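PDB 2VVE: spike protein P1 from Pseudoalteromonas phage pm2, which binds the host receptor from the fivefold vertices of the virion, with its C-terminal part responsible for the receptor-binding activity. Local coordinates for residues A107-N112 with V201-P206; H137-K140 with G144-D147; A156-E161 with D167-Y172; Y213-V216 with Q220-W223. All coordinates share one frame; numbering follows the deposited sequence.

Contact 1. Residues A107-N112 with V201-P206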
loop_
_atom_site.group_PDB
_atom_site.type_symbol
_atom_site.label_atom_id
_atom_site.label_comp_id
_atom_site.label_asym_id
_atom_site.label_seq_id
_atom_site.Cartn_x
_atom_site.Cartn_y
_atom_site.Cartn_z
ATOM N N ALA A 107 -12.035 -2.842 -31.161
ATOM C CA ALA A 107 -12.781 -2.124 -32.205
ATOM C C ALA A 107 -14.045 -1.476 -31.628
ATOM O O ALA A 107 -14.386 -0.341 -31.967
ATOM C CB ALA A 107 -13.123 -3.063 -33.348
ATOM N N LEU A 108 -14.708 -2.180 -30.720
ATOM C CA LEU A 108 -15.949 -1.670 -30.133
ATOM C C LEU A 108 -15.657 -0.463 -29.235
ATOM O O LEU A 108 -16.371 0.551 -29.286
ATOM C CB LEU A 108 -16.718 -2.778 -29.399
ATOM C CG LEU A 108 -17.819 -3.414 -30.269
ATOM C CD1 LEU A 108 -17.285 -4.086 -31.563
ATOM C CD2 LEU A 108 -18.707 -4.391 -29.480
ATOM N N GLU A 109 -14.593 -0.566 -28.440
ATOM C CA GLU A 109 -14.183 0.537 -27.570
ATOM C C GLU A 109 -13.737 1.734 -28.418
ATOM O O GLU A 109 -14.050 2.878 -28.086
ATOM C CB GLU A 109 -13.078 0.097 -26.594
ATOM C CG GLU A 109 -13.521 -0.960 -25.595
ATOM C CD GLU A 109 -12.454 -1.281 -24.556
ATOM O OE1 GLU A 109 -11.475 -0.514 -24.431
ATOM O OE2 GLU A 109 -12.591 -2.311 -23.870
ATOM N N ALA A 110 -13.031 1.465 -29.518
ATOM C CA ALA A 110 -12.536 2.530 -30.403
ATOM C C ALA A 110 -13.690 3.343 -31.004
ATOM O O ALA A 110 -13.538 4.525 -31.334
ATOM C CB ALA A 110 -11.657 1.945 -31.510
ATOM N N ASN A 111 -14.835 2.679 -31.152
ATOM C CA ASN A 111 -15.995 3.274 -31.792
ATOM C C ASN A 111 -17.061 3.663 -30.774
ATOM O O ASN A 111 -18.231 3.876 -31.124
ATOM C CB ASN A 111 -16.540 2.319 -32.850
ATOM C CG ASN A 111 -15.741 2.380 -34.134
ATOM O OD1 ASN A 111 -15.906 3.312 -34.930
ATOM N ND2 ASN A 111 -14.854 1.402 -34.341
ATOM N N ASN A 112 -16.623 3.782 -29.523
ATOM C CA ASN A 112 -17.450 4.272 -28.427
ATOM C C ASN A 112 -18.735 3.502 -28.191
ATOM O O ASN A 112 -19.792 4.108 -27.983
ATOM C CB ASN A 112 -17.737 5.770 -28.606
ATOM C CG ASN A 112 -16.485 6.620 -28.440
ATOM O OD1 ASN A 112 -15.473 6.159 -27.907
ATOM N ND2 ASN A 112 -16.549 7.860 -28.897
ATOM N N VAL A 201 -12.388 -10.567 -14.385
ATOM C CA VAL A 201 -13.175 -9.506 -14.976
ATOM C C VAL A 201 -13.494 -9.860 -16.425
ATOM O O VAL A 201 -12.618 -10.296 -17.174
ATOM C CB VAL A 201 -12.435 -8.148 -14.872
ATOM C CG1 VAL A 201 -13.185 -7.049 -15.590
ATOM C CG2 VAL A 201 -12.204 -7.780 -13.408
ATOM N N HIS A 202 -14.760 -9.693 -16.800
ATOM C CA HIS A 202 -15.196 -9.848 -18.177
ATOM C C HIS A 202 -15.922 -8.567 -18.576
ATOM O O HIS A 202 -16.703 -8.009 -17.802
ATOM C CB HIS A 202 -16.133 -11.050 -18.352
ATOM C CG HIS A 202 -15.476 -12.368 -18.073
ATOM N ND1 HIS A 202 -14.959 -13.163 -19.070
ATOM C CD2 HIS A 202 -15.215 -13.008 -16.905
ATOM C CE1 HIS A 202 -14.427 -14.248 -18.537
ATOM N NE2 HIS A 202 -14.564 -14.177 -17.224
ATOM N N ARG A 203 -15.637 -8.105 -19.780
ATOM C CA ARG A 203 -16.234 -6.868 -20.297
ATOM C C ARG A 203 -17.419 -7.209 -21.196
ATOM O O ARG A 203 -17.339 -8.127 -22.028
ATOM C CB ARG A 203 -15.198 -6.043 -21.058
ATOM C CG ARG A 203 -15.679 -4.677 -21.538
ATOM C CD ARG A 203 -14.497 -3.717 -21.651
ATOM N NE ARG A 203 -13.979 -3.377 -20.314
ATOM C CZ ARG A 203 -12.898 -2.637 -20.082
ATOM N NH1 ARG A 203 -12.196 -2.158 -21.094
ATOM N NH2 ARG A 203 -12.522 -2.378 -18.828
ATOM N N VAL A 204 -18.507 -6.459 -21.009
ATOM C CA VAL A 204 -19.787 -6.710 -21.689
ATOM C C VAL A 204 -20.243 -5.492 -22.493
ATOM O O VAL A 204 -20.370 -4.396 -21.941
ATOM C CB VAL A 204 -20.912 -7.085 -20.669
ATOM C CG1 VAL A 204 -22.211 -7.437 -21.405
ATOM C CG2 VAL A 204 -20.469 -8.220 -19.746
ATOM N N PHE A 205 -20.494 -5.698 -23.790
ATOM C CA PHE A 205 -21.018 -4.655 -24.689
ATOM C C PHE A 205 -22.477 -4.977 -25.080
ATOM O O PHE A 205 -22.729 -5.907 -25.867
ATOM C CB PHE A 205 -20.180 -4.548 -25.977
ATOM C CG PHE A 205 -18.725 -4.227 -25.762
ATOM C CD1 PHE A 205 -18.264 -2.920 -25.928
ATOM C CD2 PHE A 205 -17.806 -5.229 -25.446
ATOM C CE1 PHE A 205 -16.914 -2.613 -25.754
ATOM C CE2 PHE A 205 -16.448 -4.925 -25.269
ATOM C CZ PHE A 205 -16.008 -3.618 -25.416
ATOM N N PRO A 206 -23.446 -4.237 -24.521
ATOM C CA PRO A 206 -24.826 -4.376 -24.997
ATOM C C PRO A 206 -24.982 -3.723 -26.374
ATOM O O PRO A 206 -24.728 -2.520 -26.533
ATOM C CB PRO A 206 -25.652 -3.642 -23.920
ATOM C CG PRO A 206 -24.717 -3.454 -22.750
ATOM C CD PRO A 206 -23.359 -3.297 -23.386
#

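Contact 2. Residues H137-K140 with G144-D147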
loop_
_atom_site.group_PDB
_atom_site.type_symbol
_atom_site.label_atom_id
_atom_site.label_comp_id
_atom_site.label_asym_id
_atom_site.label_seq_id
_atom_site.Cartn_x
_atom_site.Cartn_y
_atom_site.Cartn_z
ATOM N N HIS A 137 -37.324 -1.308 -28.046
ATOM C CA HIS A 137 -37.205 -1.019 -29.468
ATOM C C HIS A 137 -38.219 0.052 -29.866
ATOM O O HIS A 137 -39.402 -0.043 -29.537
ATOM C CB HIS A 137 -37.406 -2.299 -30.284
ATOM C CG HIS A 137 -36.602 -3.458 -29.783
ATOM N ND1 HIS A 137 -35.240 -3.551 -29.972
ATOM C CD2 HIS A 137 -36.969 -4.582 -29.117
ATOM C CE1 HIS A 137 -34.799 -4.676 -29.433
ATOM N NE2 HIS A 137 -35.828 -5.324 -28.915
ATOM N N LYS A 138 -37.744 1.086 -30.544
ATOM C CA LYS A 138 -38.625 2.145 -31.048
ATOM C C LYS A 138 -38.123 2.587 -32.413
ATOM O O LYS A 138 -36.988 3.066 -32.535
ATOM C CB LYS A 138 -38.671 3.321 -30.059
ATOM C CG LYS A 138 -39.672 4.420 -30.400
ATOM C CD LYS A 138 -39.686 5.483 -29.299
ATOM C CE LYS A 138 -40.789 6.509 -29.498
ATOM N NZ LYS A 138 -40.526 7.412 -30.651
ATOM N N SER A 139 -38.963 2.400 -33.433
ATOM C CA SER A 139 -38.605 2.720 -34.813
ATOM C C SER A 139 -39.494 3.792 -35.451
ATOM O O SER A 139 -39.022 4.553 -36.294
ATOM C CB SER A 139 -38.564 1.452 -35.680
ATOM O OG SER A 139 -39.836 0.833 -35.791
ATOM N N LYS A 140 -40.770 3.846 -35.046
ATOM C CA LYS A 140 -41.759 4.782 -35.615
ATOM C C LYS A 140 -41.317 6.243 -35.528
ATOM O O LYS A 140 -41.273 6.822 -34.444
ATOM C CB LYS A 140 -43.126 4.624 -34.935
ATOM C CG LYS A 140 -43.792 3.267 -35.157
ATOM C CD LYS A 140 -45.135 3.186 -34.429
ATOM C CE LYS A 140 -45.956 1.980 -34.876
ATOM N NZ LYS A 140 -46.649 2.234 -36.182
ATOM N N GLY A 144 -36.547 9.847 -38.545
ATOM C CA GLY A 144 -37.429 10.092 -39.683
ATOM C C GLY A 144 -37.887 8.847 -40.420
ATOM O O GLY A 144 -38.446 8.951 -41.509
ATOM N N LEU A 145 -37.655 7.671 -39.827
ATOM C CA LEU A 145 -38.102 6.403 -40.406
ATOM C C LEU A 145 -39.627 6.369 -40.518
ATOM O O LEU A 145 -40.331 6.862 -39.632
ATOM C CB LEU A 145 -37.617 5.223 -39.550
ATOM C CG LEU A 145 -37.692 3.814 -40.149
ATOM C CD1 LEU A 145 -36.416 3.468 -40.914
ATOM C CD2 LEU A 145 -37.950 2.787 -39.044
ATOM N N GLY A 146 -40.125 5.795 -41.613
ATOM C CA GLY A 146 -41.563 5.575 -41.807
ATOM C C GLY A 146 -42.223 4.880 -40.624
ATOM O O GLY A 146 -41.607 4.039 -39.962
ATOM N N ASP A 147 -43.480 5.236 -40.363
ATOM C CA ASP A 147 -44.236 4.699 -39.229
ATOM C C ASP A 147 -44.613 3.226 -39.398
ATOM O O ASP A 147 -44.996 2.568 -38.428
ATOM C CB ASP A 147 -45.501 5.536 -38.976
ATOM C CG ASP A 147 -45.197 6.956 -38.498
ATOM O OD1 ASP A 147 -44.024 7.283 -38.206
ATOM O OD2 ASP A 147 -46.151 7.754 -38.410
HETATM O O HOH W 1 -41.331 1.611 -37.959
#

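Contact 3. Residues A156-E161 with D167-Y172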
loop_
_atom_site.group_PDB
_atom_site.type_symbol
_atom_site.label_atom_id
_atom_site.label_comp_id
_atom_site.label_asym_id
_atom_site.label_seq_id
_atom_site.Cartn_x
_atom_site.Cartn_y
_atom_site.Cartn_z
ATOM N N ALA A 156 -27.976 -8.109 -28.296
ATOM C CA ALA A 156 -27.002 -9.081 -27.783
ATOM C C ALA A 156 -26.132 -8.470 -26.698
ATOM O O ALA A 156 -26.052 -7.238 -26.580
ATOM C CB ALA A 156 -26.133 -9.629 -28.913
ATOM N N PHE A 157 -25.529 -9.337 -25.884
ATOM C CA PHE A 157 -24.345 -8.974 -25.111
ATOM C C PHE A 157 -23.174 -9.591 -25.821
ATOM O O PHE A 157 -23.182 -10.800 -26.071
ATOM C CB PHE A 157 -24.390 -9.558 -23.700
ATOM C CG PHE A 157 -25.563 -9.103 -22.890
ATOM C CD1 PHE A 157 -25.759 -7.752 -22.619
ATOM C CD2 PHE A 157 -26.464 -10.032 -22.382
ATOM C CE1 PHE A 157 -26.855 -7.327 -21.835
ATOM C CE2 PHE A 157 -27.572 -9.625 -21.613
ATOM C CZ PHE A 157 -27.758 -8.267 -21.338
ATOM N N TYR A 158 -22.185 -8.763 -26.169
ATOM C CA TYR A 158 -20.887 -9.280 -26.590
ATOM C C TYR A 158 -19.988 -9.282 -25.354
ATOM O O TYR A 158 -19.743 -8.227 -24.773
ATOM C CB TYR A 158 -20.251 -8.398 -27.672
ATOM C CG TYR A 158 -20.915 -8.421 -29.034
ATOM C CD1 TYR A 158 -21.949 -9.325 -29.347
ATOM C CD2 TYR A 158 -20.503 -7.537 -30.016
ATOM C CE1 TYR A 158 -22.538 -9.323 -30.609
ATOM C CE2 TYR A 158 -21.083 -7.531 -31.266
ATOM C CZ TYR A 158 -22.083 -8.418 -31.571
ATOM O OH TYR A 158 -22.611 -8.369 -32.851
ATOM N N ILE A 159 -19.494 -10.455 -24.960
ATOM C CA ILE A 159 -18.738 -10.590 -23.712
ATOM C C ILE A 159 -17.350 -11.180 -23.975
ATOM O O ILE A 159 -17.214 -12.166 -24.706
ATOM C CB ILE A 159 -19.492 -11.465 -22.674
ATOM C CG1 ILE A 159 -20.948 -10.989 -22.520
ATOM C CG2 ILE A 159 -18.744 -11.480 -21.321
ATOM C CD1 ILE A 159 -21.760 -11.750 -21.456
ATOM N N THR A 160 -16.317 -10.602 -23.364
ATOM C CA THR A 160 -14.966 -11.159 -23.535
ATOM C C THR A 160 -14.933 -12.577 -22.924
ATOM O O THR A 160 -15.476 -12.799 -21.847
ATOM C CB THR A 160 -13.873 -10.267 -22.891
ATOM O OG1 THR A 160 -14.160 -10.085 -21.505
ATOM C CG2 THR A 160 -13.801 -8.884 -23.575
ATOM N N GLU A 161 -14.337 -13.539 -23.625
ATOM C CA GLU A 161 -14.235 -14.904 -23.079
ATOM C C GLU A 161 -13.075 -14.993 -22.098
ATOM O O GLU A 161 -13.125 -15.748 -21.122
ATOM C CB GLU A 161 -14.093 -15.961 -24.179
ATOM C CG GLU A 161 -14.273 -17.392 -23.645
ATOM C CD GLU A 161 -14.526 -18.415 -24.731
ATOM O OE1 GLU A 161 -13.645 -18.591 -25.603
ATOM O OE2 GLU A 161 -15.607 -19.052 -24.704
ATOM N N ASP A 167 -9.110 -9.822 -26.585
ATOM C CA ASP A 167 -9.887 -9.161 -27.649
ATOM C C ASP A 167 -11.150 -9.870 -28.144
ATOM O O ASP A 167 -12.092 -9.209 -28.589
ATOM C CB ASP A 167 -9.021 -8.790 -28.851
ATOM C CG ASP A 167 -9.527 -7.534 -29.551
ATOM O OD1 ASP A 167 -9.719 -6.518 -28.853
ATOM O OD2 ASP A 167 -9.767 -7.563 -30.775
ATOM N N THR A 168 -11.164 -11.195 -28.109
ATOM C CA THR A 168 -12.301 -11.920 -28.690
ATOM C C THR A 168 -13.556 -11.817 -27.823
ATOM O O THR A 168 -13.494 -11.865 -26.585
ATOM C CB THR A 168 -11.981 -13.408 -28.985
ATOM O OG1 THR A 168 -11.706 -14.086 -27.760
ATOM C CG2 THR A 168 -10.779 -13.531 -29.913
ATOM N N LEU A 169 -14.691 -11.676 -28.496
ATOM C CA LEU A 169 -15.992 -11.547 -27.844
ATOM C C LEU A 169 -16.892 -12.716 -28.203
ATOM O O LEU A 169 -16.833 -13.216 -29.335
ATOM C CB LEU A 169 -16.689 -10.254 -28.285
ATOM C CG LEU A 169 -15.903 -8.947 -28.129
ATOM C CD1 LEU A 169 -16.635 -7.794 -28.777
ATOM C CD2 LEU A 169 -15.653 -8.659 -26.672
ATOM N N ILE A 170 -17.733 -13.110 -27.242
ATOM C CA ILE A 170 -18.802 -14.094 -27.468
ATOM C C ILE A 170 -20.139 -13.360 -27.515
ATOM O O ILE A 170 -20.462 -12.553 -26.632
ATOM C CB ILE A 170 -18.822 -15.188 -26.371
ATOM C CG1 ILE A 170 -17.422 -15.796 -26.175
ATOM C CG2 ILE A 170 -19.920 -16.257 -26.654
ATOM C CD1 ILE A 170 -16.736 -16.314 -27.457
ATOM N N LYS A 171 -20.898 -13.618 -28.574
ATOM C CA LYS A 171 -22.213 -13.029 -28.737
ATOM C C LYS A 171 -23.284 -13.868 -28.032
ATOM O O LYS A 171 -23.437 -15.053 -28.332
ATOM C CB LYS A 171 -22.530 -12.932 -30.230
ATOM C CG LYS A 171 -23.988 -12.589 -30.557
ATOM C CD LYS A 171 -24.214 -12.501 -32.062
ATOM C CE LYS A 171 -24.148 -13.874 -32.728
ATOM N NZ LYS A 171 -24.330 -13.761 -34.200
ATOM N N TYR A 172 -24.035 -13.248 -27.118
ATOM C CA TYR A 172 -25.164 -13.937 -26.457
ATOM C C TYR A 172 -26.497 -13.312 -26.814
ATOM O O TYR A 172 -26.673 -12.089 -26.690
ATOM C CB TYR A 172 -25.021 -13.920 -24.933
ATOM C CG TYR A 172 -23.863 -14.718 -24.425
ATOM C CD1 TYR A 172 -24.013 -16.061 -24.078
ATOM C CD2 TYR A 172 -22.615 -14.120 -24.251
ATOM C CE1 TYR A 172 -22.940 -16.808 -23.601
ATOM C CE2 TYR A 172 -21.537 -14.858 -23.768
ATOM C CZ TYR A 172 -21.710 -16.196 -23.445
ATOM O OH TYR A 172 -20.641 -16.924 -22.969
HETATM O O HOH W 2 -11.721 -12.680 -24.964
#

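Contact 4. Residues Y213-V216 with Q220-W223. With CA (calcium ion), chain C.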
loop_
_atom_site.group_PDB
_atom_site.type_symbol
_atom_site.label_atom_id
_atom_site.label_comp_id
_atom_site.label_asym_id
_atom_site.label_seq_id
_atom_site.Cartn_x
_atom_site.Cartn_y
_atom_site.Cartn_z
ATOM N N TYR A 213 -32.141 -3.740 -43.579
ATOM C CA TYR A 213 -32.034 -3.171 -44.924
ATOM C C TYR A 213 -32.781 -1.842 -45.060
ATOM O O TYR A 213 -32.273 -0.891 -45.671
ATOM C CB TYR A 213 -32.538 -4.193 -45.955
ATOM C CG TYR A 213 -32.675 -3.671 -47.369
ATOM C CD1 TYR A 213 -31.568 -3.586 -48.211
ATOM C CD2 TYR A 213 -33.918 -3.271 -47.869
ATOM C CE1 TYR A 213 -31.690 -3.109 -49.512
ATOM C CE2 TYR A 213 -34.052 -2.790 -49.167
ATOM C CZ TYR A 213 -32.934 -2.713 -49.983
ATOM O OH TYR A 213 -33.056 -2.240 -51.271
ATOM N N ASP A 214 -33.981 -1.788 -44.481
ATOM C CA ASP A 214 -34.853 -0.622 -44.569
ATOM C C ASP A 214 -34.281 0.594 -43.851
ATOM O O ASP A 214 -34.486 1.725 -44.289
ATOM C CB ASP A 214 -36.237 -0.961 -44.024
ATOM C CG ASP A 214 -36.920 -2.070 -44.813
ATOM O OD1 ASP A 214 -36.956 -2.006 -46.059
ATOM O OD2 ASP A 214 -37.432 -3.011 -44.181
ATOM N N ALA A 215 -33.562 0.346 -42.756
ATOM C CA ALA A 215 -32.876 1.388 -41.997
ATOM C C ALA A 215 -31.722 1.972 -42.801
ATOM O O ALA A 215 -31.492 3.177 -42.771
ATOM C CB ALA A 215 -32.370 0.840 -40.655
ATOM N N VAL A 216 -31.003 1.106 -43.512
ATOM C CA VAL A 216 -29.915 1.533 -44.394
ATOM C C VAL A 216 -30.438 2.442 -45.527
ATOM O O VAL A 216 -29.910 3.533 -45.754
ATOM C CB VAL A 216 -29.127 0.307 -44.953
ATOM C CG1 VAL A 216 -28.013 0.744 -45.893
ATOM C CG2 VAL A 216 -28.551 -0.538 -43.803
ATOM N N GLN A 220 -30.101 5.913 -43.726
ATOM C CA GLN A 220 -28.640 5.787 -43.890
ATOM C C GLN A 220 -27.927 5.266 -42.632
ATOM O O GLN A 220 -26.805 5.681 -42.319
ATOM C CB GLN A 220 -28.018 7.113 -44.360
ATOM C CG GLN A 220 -28.459 7.574 -45.755
ATOM C CD GLN A 220 -29.878 8.117 -45.780
ATOM O OE1 GLN A 220 -30.223 9.016 -45.013
ATOM N NE2 GLN A 220 -30.709 7.568 -46.661
ATOM N N HIS A 221 -28.581 4.354 -41.917
ATOM C CA HIS A 221 -27.971 3.702 -40.761
ATOM C C HIS A 221 -26.831 2.801 -41.220
ATOM O O HIS A 221 -26.894 2.201 -42.288
ATOM C CB HIS A 221 -29.014 2.905 -39.968
ATOM C CG HIS A 221 -29.838 3.742 -39.035
ATOM N ND1 HIS A 221 -30.643 3.194 -38.058
ATOM C CD2 HIS A 221 -29.959 5.085 -38.911
ATOM C CE1 HIS A 221 -31.239 4.163 -37.386
ATOM N NE2 HIS A 221 -30.840 5.320 -37.883
ATOM N N ASP A 222 -25.786 2.725 -40.400
ATOM C CA ASP A 222 -24.628 1.906 -40.700
ATOM C C ASP A 222 -24.063 1.402 -39.385
ATOM O O ASP A 222 -24.475 1.863 -38.311
ATOM C CB ASP A 222 -23.573 2.721 -41.451
ATOM C CG ASP A 222 -22.520 1.849 -42.124
ATOM O OD1 ASP A 222 -22.702 0.612 -42.215
ATOM O OD2 ASP A 222 -21.497 2.409 -42.564
ATOM N N TRP A 223 -23.127 0.458 -39.459
ATOM C CA TRP A 223 -22.481 -0.061 -38.253
ATOM C C TRP A 223 -21.909 1.053 -37.374
ATOM O O TRP A 223 -21.374 2.047 -37.881
ATOM C CB TRP A 223 -21.425 -1.111 -38.613
ATOM C CG TRP A 223 -22.047 -2.281 -39.339
ATOM C CD1 TRP A 223 -21.910 -2.591 -40.649
ATOM C CD2 TRP A 223 -22.948 -3.253 -38.786
ATOM N NE1 TRP A 223 -22.647 -3.717 -40.960
ATOM C CE2 TRP A 223 -23.300 -4.140 -39.831
ATOM C CE3 TRP A 223 -23.484 -3.465 -37.503
ATOM C CZ2 TRP A 223 -24.171 -5.227 -39.639
ATOM C CZ3 TRP A 223 -24.348 -4.551 -37.308
ATOM C CH2 TRP A 223 -24.686 -5.416 -38.379
HETATM CA CA CA C . -37.037 -4.650 -42.621
HETATM O O HOH W 3 -37.754 -6.211 -41.442
HETATM O O HOH W 4 -35.636 -5.934 -44.075
HETATM O O HOH W 5 -38.806 -5.599 -43.921
#

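Contact 1. Residues A107-N112 with V201-P206
L108 and E109, on consecutive positions of a short helix, reach F205 and R203, two residues apart on a strand and both directed at the helix. The apolar part is a CH-pi contact: L108 CB lies over one face of the F205 ring, displaced toward the rim, 4.0 Å from its centroid, while L108 CD2 comes within 3.7 Å of F205 CG at the root of the same side chain. E109 adds its aliphatic portion at the ring edge, with its CG 3.6 Å from F205 CZ. The ionic part is a salt bridge in which R203 NH1 donates to E109 OE2 at 2.8 Å and 162°. The oxygen lies in the guanidinium plane, yet the nitrogen approaches from above the carboxylate plane, 40° out of it. A bend at chi3 (-69°) of the arginine brings NH1 to this oxygen. Just beyond, the helix finishes in a Schellman motif with N112 at C-prime, and N111 ND2 returns to A107 O at 3.0 Å. E109 OE2 is shared with R105, and R203 NE pairs with D117, so the bridge belongs to a charge network set beside the apolar L108-F205 contact.

Contact 2. Residues H137-K140 with G144-D147
The chain bends back on itself between K140 and D147, whose CA atoms come within 4.4 Å, although neither segment forms a regular strand. The lysine side chain runs out beside the D147 backbone, then turns at chi4 (-80°) to bring NZ onto D147 O at 2.8 Å, with a C=O...N angle of 151°. It is thus the main-chain oxygen that receives the ammonium group, since K140 NZ stays 6.0 Å from D147 OD2, too far for a salt bridge. S139 works through water: its OG donates to a molecule at 2.7 Å, which passes a hydrogen to G146 O at 3.2 Å. The water thus links the two segments across the loop, while a bond from H181 N to the same hydroxyl oxygen ties S139 to a separate part of the chain. On the apolar side L145, its CG anti to the backbone N (-166°), lays CD2 against S139 CB at 3.7 Å and close to S139 O at 3.4 Å. The loop joins strand 129-137 to strand 151-160, where I151 receives both S139 and L145; both also touch F228, and helix 213-219 contributes V219 and E218, whose OE1 accepts from G146 N.

Contact 3. Residues A156-E161 with D167-Y172
A156 opens the pairing by placing its CB 4.0 Å from K171 CG, at the end of the strand pair. F157 follows in a hydrogen-bonded pair with Y172: F157 N reaches Y172 O at 3.1 Å, and Y172 N returns to F157 O at 2.8 Å. The F157 ring turns away from its partner toward L191 and V193 of strand 189-195. Y158, on the other face, lies side by side with K171, whose CG meets the ring edge, 3.6 Å from Y158 CE1; Y158 CB touches L169 CD1 at 3.8 Å, and Y158 OH is bonded to A100 O. This beta hairpin, antiparallel with the N-to-C directions of its two strand segments 151° apart, forms part of a sheet that turns F157, I159 and Y172 toward strand 189-195 of a second sheet, two facing sheets consistent with a jelly-roll-like sandwich, while Y158 and L169 face helix 105-110. I159 exchanges two backbone bonds with I170 and crosses Y172 at about a right angle, its CD1 3.8 Å from Y172 CD2. T160 sets CG2 against L169 CD2 at 3.6 Å; with chi1 at 57°, its OG1 serves instead G162 O and R203 N, leaving the methyl for the leucine. E161, past the strand's end, rests CB 3.9 Å from I170 CG1.

Contact 4. Residues Y213-V216 with Q220-W223
A215 and H221 touch where a helix ends, the alanine CB 3.9 Å from H221 ND1 and 4.0 Å from H221 CB, so the methyl meets the imidazole at its root and ND1 side. H221 holds CG anti to its own carbonyl carbon (chi1 -81°), beside its backbone N, which brings the ring alongside the A215 backbone and methyl. The neighbouring V216 faces the other way overall, yet its CG2 comes within 3.5 Å of H221 O. In the backbone H221 N donates to A215 O at 3.3 Å, nearly straight at the hydrogen (170°), although the nitrogen stands above the carbonyl plane; Q220 N gives V216 O a weaker bond. The ring nitrogens find partners elsewhere in the chain: ND1 is bonded to Y99 OH and NE2 to D143 OD2, a pairing that fixes the imidazole's rotation and could favour its protonation. Near the N-terminal end of helix 213-219, D214 OD2 binds calcium at 2.3 Å, with three waters and three further atoms from elsewhere in the structure, among them D212 OD1 and S150 O. The helix terminus, where Q220 with positive phi gives way to loop, thus closes the same short helix that carries a ligand of this seven-coordinate calcium site.

How the contacts relate
The four contacts form two groups, one on the sheet and helix 105-110, one near the calcium ion. Contacts 1 and 3 have centres 9 Å apart and meet on adjacent strands: F205 N probably bonds Y158 O at 2.8 Å, and L108 CD2 touches Y158 CD2 at 3.7 Å. Contacts 2 and 4, centres 12 Å apart, meet where L145 CD1 approaches A215 CA at 4.2 Å; the L145 side chain lies about 8 Å from the calcium ion that D214 of contact 4 binds. Strand 200-208 and helix 213-219 are consecutive, yet the centres of contacts 1 and 4 are 22 Å apart. Contacts 2 and 3 are nested within the loop closed by contact 1.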